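PDB 5M11: immunoreactive 84kD antigen PG93 from Porphyromonas gingivalis, which serves as an essential bacterial surface component of the type-IX secretion system and binds calcium and zinc ions. Local coordinates for residues E318-L332 with D372-F386. Sequence-based numbering, arbitrary orientation.
With ZN (zinc ion), chain J; ZN (zinc ion), chain D; ZN (zinc ion), chain F.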
loop_
_atom_site.group_PDB
_atom_site.type_symbol
_atom_site.label_atom_id
_atom_site.label_comp_id
_atom_site.label_asym_id
_atom_site.label_seq_id
_atom_site.Cartn_x
_atom_site.Cartn_y
_atom_site.Cartn_z
ATOM N N GLU A 318 -10.068 0.415 5.830
ATOM C CA GLU A 318 -11.432 0.589 5.368
ATOM C C GLU A 318 -11.473 1.836 4.484
ATOM O O GLU A 318 -10.769 2.805 4.756
ATOM C CB GLU A 318 -12.441 0.638 6.545
ATOM C CG GLU A 318 -13.915 0.865 6.170
ATOM C CD GLU A 318 -14.836 -0.258 5.692
ATOM O OE1 GLU A 318 -14.371 -1.406 5.498
ATOM O OE2 GLU A 318 -16.038 0.034 5.483
ATOM N N MET A 319 -12.228 1.747 3.376
ATOM C CA MET A 319 -12.453 2.796 2.391
ATOM C C MET A 319 -13.910 2.840 1.974
ATOM O O MET A 319 -14.549 1.795 1.890
ATOM C CB MET A 319 -11.631 2.580 1.115
ATOM C CG MET A 319 -10.147 2.599 1.244
ATOM S SD MET A 319 -9.535 2.777 -0.455
ATOM C CE MET A 319 -9.895 1.198 -1.152
ATOM N N ARG A 320 -14.404 4.023 1.609
ATOM C CA ARG A 320 -15.761 4.250 1.109
ATOM C C ARG A 320 -15.671 5.286 -0.010
ATOM O O ARG A 320 -14.806 6.154 0.059
ATOM C CB ARG A 320 -16.705 4.756 2.249
ATOM C CG ARG A 320 -17.057 3.772 3.393
ATOM C CD ARG A 320 -18.005 2.630 3.005
ATOM N NE ARG A 320 -19.211 3.109 2.312
ATOM C CZ ARG A 320 -20.077 2.346 1.640
ATOM N NH1 ARG A 320 -19.895 1.030 1.556
ATOM N NH2 ARG A 320 -21.134 2.893 1.053
ATOM N N PHE A 321 -16.544 5.226 -1.029
ATOM C CA PHE A 321 -16.549 6.269 -2.062
ATOM C C PHE A 321 -17.913 6.947 -2.095
ATOM O O PHE A 321 -18.903 6.301 -2.428
ATOM C CB PHE A 321 -16.167 5.749 -3.449
ATOM C CG PHE A 321 -15.667 6.864 -4.336
ATOM C CD1 PHE A 321 -14.327 7.225 -4.337
ATOM C CD2 PHE A 321 -16.544 7.587 -5.134
ATOM C CE1 PHE A 321 -13.872 8.278 -5.132
ATOM C CE2 PHE A 321 -16.091 8.658 -5.907
ATOM C CZ PHE A 321 -14.759 8.991 -5.906
ATOM N N SER A 322 -17.974 8.232 -1.698
ATOM C CA SER A 322 -19.221 9.009 -1.671
ATOM C C SER A 322 -18.991 10.454 -2.125
ATOM O O SER A 322 -17.908 10.981 -1.930
ATOM C CB SER A 322 -19.841 9.021 -0.270
ATOM O OG SER A 322 -19.558 7.873 0.513
ATOM N N HIS A 323 -20.024 11.092 -2.691
ATOM C CA HIS A 323 -20.038 12.489 -3.130
ATOM C C HIS A 323 -18.764 12.912 -3.894
ATOM O O HIS A 323 -18.243 14.009 -3.644
ATOM C CB HIS A 323 -20.269 13.442 -1.935
ATOM C CG HIS A 323 -21.470 13.132 -1.085
ATOM N ND1 HIS A 323 -22.744 13.060 -1.624
ATOM C CD2 HIS A 323 -21.551 12.916 0.249
ATOM C CE1 HIS A 323 -23.551 12.793 -0.608
ATOM N NE2 HIS A 323 -22.877 12.698 0.538
ATOM N N GLY A 324 -18.308 12.039 -4.816
ATOM C CA GLY A 324 -17.103 12.205 -5.637
ATOM C C GLY A 324 -15.800 12.293 -4.851
ATOM O O GLY A 324 -14.828 12.896 -5.323
ATOM N N ARG A 325 -15.778 11.703 -3.638
ATOM C CA ARG A 325 -14.661 11.695 -2.705
ATOM C C ARG A 325 -14.420 10.307 -2.165
ATOM O O ARG A 325 -15.365 9.520 -2.004
ATOM C CB ARG A 325 -14.947 12.627 -1.511
ATOM C CG ARG A 325 -14.514 14.054 -1.703
ATOM C CD ARG A 325 -15.152 14.979 -0.688
ATOM N NE ARG A 325 -14.809 16.376 -0.963
ATOM C CZ ARG A 325 -15.556 17.211 -1.679
ATOM N NH1 ARG A 325 -16.721 16.813 -2.176
ATOM N NH2 ARG A 325 -15.149 18.454 -1.898
ATOM N N LEU A 326 -13.149 10.017 -1.842
ATOM C CA LEU A 326 -12.747 8.765 -1.214
ATOM C C LEU A 326 -12.570 9.053 0.266
ATOM O O LEU A 326 -12.029 10.093 0.618
ATOM C CB LEU A 326 -11.456 8.211 -1.856
ATOM C CG LEU A 326 -10.868 6.901 -1.301
ATOM C CD1 LEU A 326 -11.526 5.692 -1.912
ATOM C CD2 LEU A 326 -9.380 6.830 -1.558
ATOM N N TYR A 327 -13.070 8.168 1.121
ATOM C CA TYR A 327 -12.956 8.259 2.572
ATOM C C TYR A 327 -12.207 7.019 3.016
ATOM O O TYR A 327 -12.605 5.916 2.662
ATOM C CB TYR A 327 -14.351 8.381 3.244
ATOM C CG TYR A 327 -15.163 9.597 2.835
ATOM C CD1 TYR A 327 -15.301 10.687 3.687
ATOM C CD2 TYR A 327 -15.815 9.645 1.602
ATOM C CE1 TYR A 327 -16.049 11.803 3.318
ATOM C CE2 TYR A 327 -16.563 10.758 1.222
ATOM C CZ TYR A 327 -16.676 11.833 2.085
ATOM O OH TYR A 327 -17.417 12.922 1.704
ATOM N N ALA A 328 -11.080 7.191 3.702
ATOM C CA ALA A 328 -10.265 6.068 4.148
ATOM C C ALA A 328 -9.826 6.196 5.605
ATOM O O ALA A 328 -9.512 7.294 6.084
ATOM C CB ALA A 328 -9.052 5.936 3.262
ATOM N N ALA A 329 -9.811 5.042 6.294
ATOM C CA ALA A 329 -9.407 4.855 7.689
ATOM C C ALA A 329 -8.196 3.954 7.711
ATOM O O ALA A 329 -8.209 2.885 7.096
ATOM C CB ALA A 329 -10.547 4.245 8.502
ATOM N N SER A 330 -7.143 4.380 8.384
ATOM C CA SER A 330 -5.921 3.600 8.386
ATOM C C SER A 330 -5.855 2.608 9.550
ATOM O O SER A 330 -5.498 1.454 9.309
ATOM C CB SER A 330 -4.705 4.523 8.384
ATOM O OG SER A 330 -4.582 5.276 9.576
ATOM N N GLY A 331 -6.194 3.076 10.769
ATOM C CA GLY A 331 -6.156 2.371 12.057
ATOM C C GLY A 331 -6.419 0.883 12.034
ATOM O O GLY A 331 -7.272 0.421 11.277
ATOM N N LEU A 332 -5.692 0.131 12.872
ATOM C CA LEU A 332 -5.743 -1.334 12.935
ATOM C C LEU A 332 -6.807 -1.923 13.899
ATOM O O LEU A 332 -7.253 -1.262 14.846
ATOM C CB LEU A 332 -4.354 -1.862 13.333
ATOM C CG LEU A 332 -3.461 -2.375 12.194
ATOM C CD1 LEU A 332 -3.032 -1.250 11.240
ATOM C CD2 LEU A 332 -2.226 -3.054 12.745
ATOM N N ASP A 372 -6.486 4.108 16.232
ATOM C CA ASP A 372 -7.157 3.006 15.562
ATOM C C ASP A 372 -8.517 3.412 15.027
ATOM O O ASP A 372 -9.539 2.853 15.436
ATOM C CB ASP A 372 -7.275 1.772 16.480
ATOM C CG ASP A 372 -6.068 1.526 17.363
ATOM O OD1 ASP A 372 -4.998 1.157 16.819
ATOM O OD2 ASP A 372 -6.190 1.711 18.598
ATOM N N ALA A 373 -8.525 4.392 14.107
ATOM C CA ALA A 373 -9.726 4.799 13.381
ATOM C C ALA A 373 -10.015 3.669 12.389
ATOM O O ALA A 373 -9.174 3.386 11.537
ATOM C CB ALA A 373 -9.487 6.128 12.679
ATOM N N ILE A 374 -11.127 2.947 12.563
ATOM C CA ILE A 374 -11.365 1.747 11.754
ATOM C C ILE A 374 -12.633 1.763 10.848
ATOM O O ILE A 374 -12.781 0.831 10.038
ATOM C CB ILE A 374 -11.400 0.498 12.670
ATOM C CG1 ILE A 374 -12.285 0.728 13.901
ATOM C CG2 ILE A 374 -9.992 0.073 13.062
ATOM C CD1 ILE A 374 -12.976 -0.401 14.274
ATOM N N ASP A 375 -13.537 2.759 10.981
ATOM C CA ASP A 375 -14.717 2.824 10.110
ATOM C C ASP A 375 -15.177 4.272 9.873
ATOM O O ASP A 375 -15.040 5.144 10.733
ATOM C CB ASP A 375 -15.895 1.958 10.627
ATOM C CG ASP A 375 -16.754 1.267 9.553
ATOM O OD1 ASP A 375 -16.734 1.715 8.374
ATOM O OD2 ASP A 375 -17.472 0.307 9.897
ATOM N N ILE A 376 -15.693 4.506 8.663
ATOM C CA ILE A 376 -16.224 5.779 8.199
ATOM C C ILE A 376 -17.701 5.605 7.869
ATOM O O ILE A 376 -18.135 4.509 7.473
ATOM C CB ILE A 376 -15.448 6.325 6.959
ATOM C CG1 ILE A 376 -13.911 6.027 7.016
ATOM C CG2 ILE A 376 -15.732 7.826 6.724
ATOM C CD1 ILE A 376 -13.046 6.885 7.998
ATOM N N ALA A 377 -18.473 6.690 8.057
ATOM C CA ALA A 377 -19.882 6.794 7.696
ATOM C C ALA A 377 -20.109 8.203 7.216
ATOM O O ALA A 377 -19.909 9.137 7.981
ATOM C CB ALA A 377 -20.789 6.439 8.866
ATOM N N VAL A 378 -20.422 8.365 5.930
ATOM C CA VAL A 378 -20.639 9.672 5.300
ATOM C C VAL A 378 -22.137 9.953 5.225
ATOM O O VAL A 378 -22.910 9.067 4.855
ATOM C CB VAL A 378 -20.000 9.727 3.885
ATOM C CG1 VAL A 378 -20.027 11.141 3.328
ATOM C CG2 VAL A 378 -18.587 9.181 3.896
ATOM N N SER A 379 -22.551 11.182 5.518
ATOM C CA SER A 379 -23.965 11.498 5.403
ATOM C C SER A 379 -24.364 11.633 3.926
ATOM O O SER A 379 -23.502 11.754 3.053
ATOM C CB SER A 379 -24.301 12.772 6.165
ATOM O OG SER A 379 -23.700 13.889 5.537
ATOM N N ASN A 380 -25.678 11.543 3.660
ATOM C CA ASN A 380 -26.314 11.740 2.355
ATOM C C ASN A 380 -26.519 13.241 2.209
ATOM O O ASN A 380 -27.014 13.880 3.143
ATOM C CB ASN A 380 -27.658 10.971 2.266
ATOM C CG ASN A 380 -27.984 10.021 3.420
ATOM O OD1 ASN A 380 -27.351 8.972 3.585
ATOM N ND2 ASN A 380 -29.011 10.347 4.215
ATOM N N GLY A 381 -26.060 13.815 1.111
ATOM C CA GLY A 381 -26.204 15.251 0.892
ATOM C C GLY A 381 -25.120 16.155 1.457
ATOM O O GLY A 381 -24.853 17.209 0.871
ATOM N N ASP A 382 -24.494 15.791 2.596
ATOM C CA ASP A 382 -23.438 16.638 3.165
ATOM C C ASP A 382 -22.072 15.884 3.150
ATOM O O ASP A 382 -21.755 15.162 4.094
ATOM C CB ASP A 382 -23.824 17.151 4.573
ATOM C CG ASP A 382 -23.079 18.387 5.069
ATOM O OD1 ASP A 382 -23.409 18.882 6.175
ATOM O OD2 ASP A 382 -22.146 18.847 4.373
ATOM N N PRO A 383 -21.259 16.038 2.072
ATOM C CA PRO A 383 -19.955 15.346 2.014
ATOM C C PRO A 383 -19.002 15.662 3.156
ATOM O O PRO A 383 -18.249 14.772 3.545
ATOM C CB PRO A 383 -19.338 15.841 0.696
ATOM C CG PRO A 383 -20.091 17.072 0.342
ATOM C CD PRO A 383 -21.479 16.843 0.856
ATOM N N ASP A 384 -19.012 16.914 3.673
ATOM C CA ASP A 384 -18.108 17.307 4.748
ATOM C C ASP A 384 -18.630 16.869 6.111
ATOM O O ASP A 384 -17.926 17.031 7.097
ATOM C CB ASP A 384 -17.751 18.809 4.728
ATOM C CG ASP A 384 -18.861 19.778 4.375
ATOM O OD1 ASP A 384 -18.810 20.360 3.260
ATOM O OD2 ASP A 384 -19.731 20.036 5.252
ATOM N N HIS A 385 -19.808 16.243 6.158
ATOM C CA HIS A 385 -20.398 15.732 7.387
ATOM C C HIS A 385 -20.292 14.213 7.395
ATOM O O HIS A 385 -21.047 13.521 6.706
ATOM C CB HIS A 385 -21.857 16.208 7.560
ATOM C CG HIS A 385 -22.462 15.935 8.911
ATOM N ND1 HIS A 385 -23.792 15.538 9.040
ATOM C CD2 HIS A 385 -21.913 16.027 10.149
ATOM C CE1 HIS A 385 -23.997 15.391 10.341
ATOM N NE2 HIS A 385 -22.896 15.675 11.046
ATOM N N PHE A 386 -19.312 13.701 8.143
ATOM C CA PHE A 386 -19.086 12.270 8.273
ATOM C C PHE A 386 -18.694 11.939 9.700
ATOM O O PHE A 386 -18.231 12.815 10.431
ATOM C CB PHE A 386 -18.026 11.754 7.264
ATOM C CG PHE A 386 -16.648 12.372 7.363
ATOM C CD1 PHE A 386 -15.656 11.779 8.132
ATOM C CD2 PHE A 386 -16.335 13.533 6.660
ATOM C CE1 PHE A 386 -14.381 12.344 8.212
ATOM C CE2 PHE A 386 -15.064 14.105 6.750
ATOM C CZ PHE A 386 -14.091 13.501 7.514
HETATM ZN ZN ZN J . -23.007 14.617 -2.912
HETATM ZN ZN ZN D . -21.735 20.261 5.978
HETATM ZN ZN ZN F . -15.401 -1.540 3.397
HETATM O O HOH W 1 -14.953 -3.720 4.107
#
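Val378 CG2 sits over the centre of one face of the Tyr327 ring, 3.4 Å from the ring centroid. The edge of Tyr327 turns toward the face of Phe386 in a T-shaped stack, with planes 71° apart. Pro383 O lies in the plane of the tyrosine ring at its edge. Tyr327 OH donates a hydrogen bond to Pro383 O at 2.7 Å, tying the ring to the turn 382-385. The His323 ring has Pro383 CD over one face, offset toward the rim, as a CH-pi contact. At its edge His323 NE2 donates to Ser379 O over 2.8 Å, nearly in the ring plane and fairly straight at 160°. His323 ND1 binds a zinc ion at 2.0 Å, so both ring nitrogens are engaged and the ring's rotation is fixed. These are two neighbouring four-stranded antiparallel blades of a beta-propeller, packed face to face, with strand 373-378 of one lying against strands 318-322 and 325-329 of the other. Nearer the start of strand 373-378, Ile376 CG2 meets Tyr327 CB, and Ile376 CD1 lies 3.7 Å from Ala329 CB. Glu318 OE2 and Asp375 OD1 approach to 3.4 Å with no hydrogen bond between them. Glu318 OE1 binds another zinc ion, which would probably ease their repulsion.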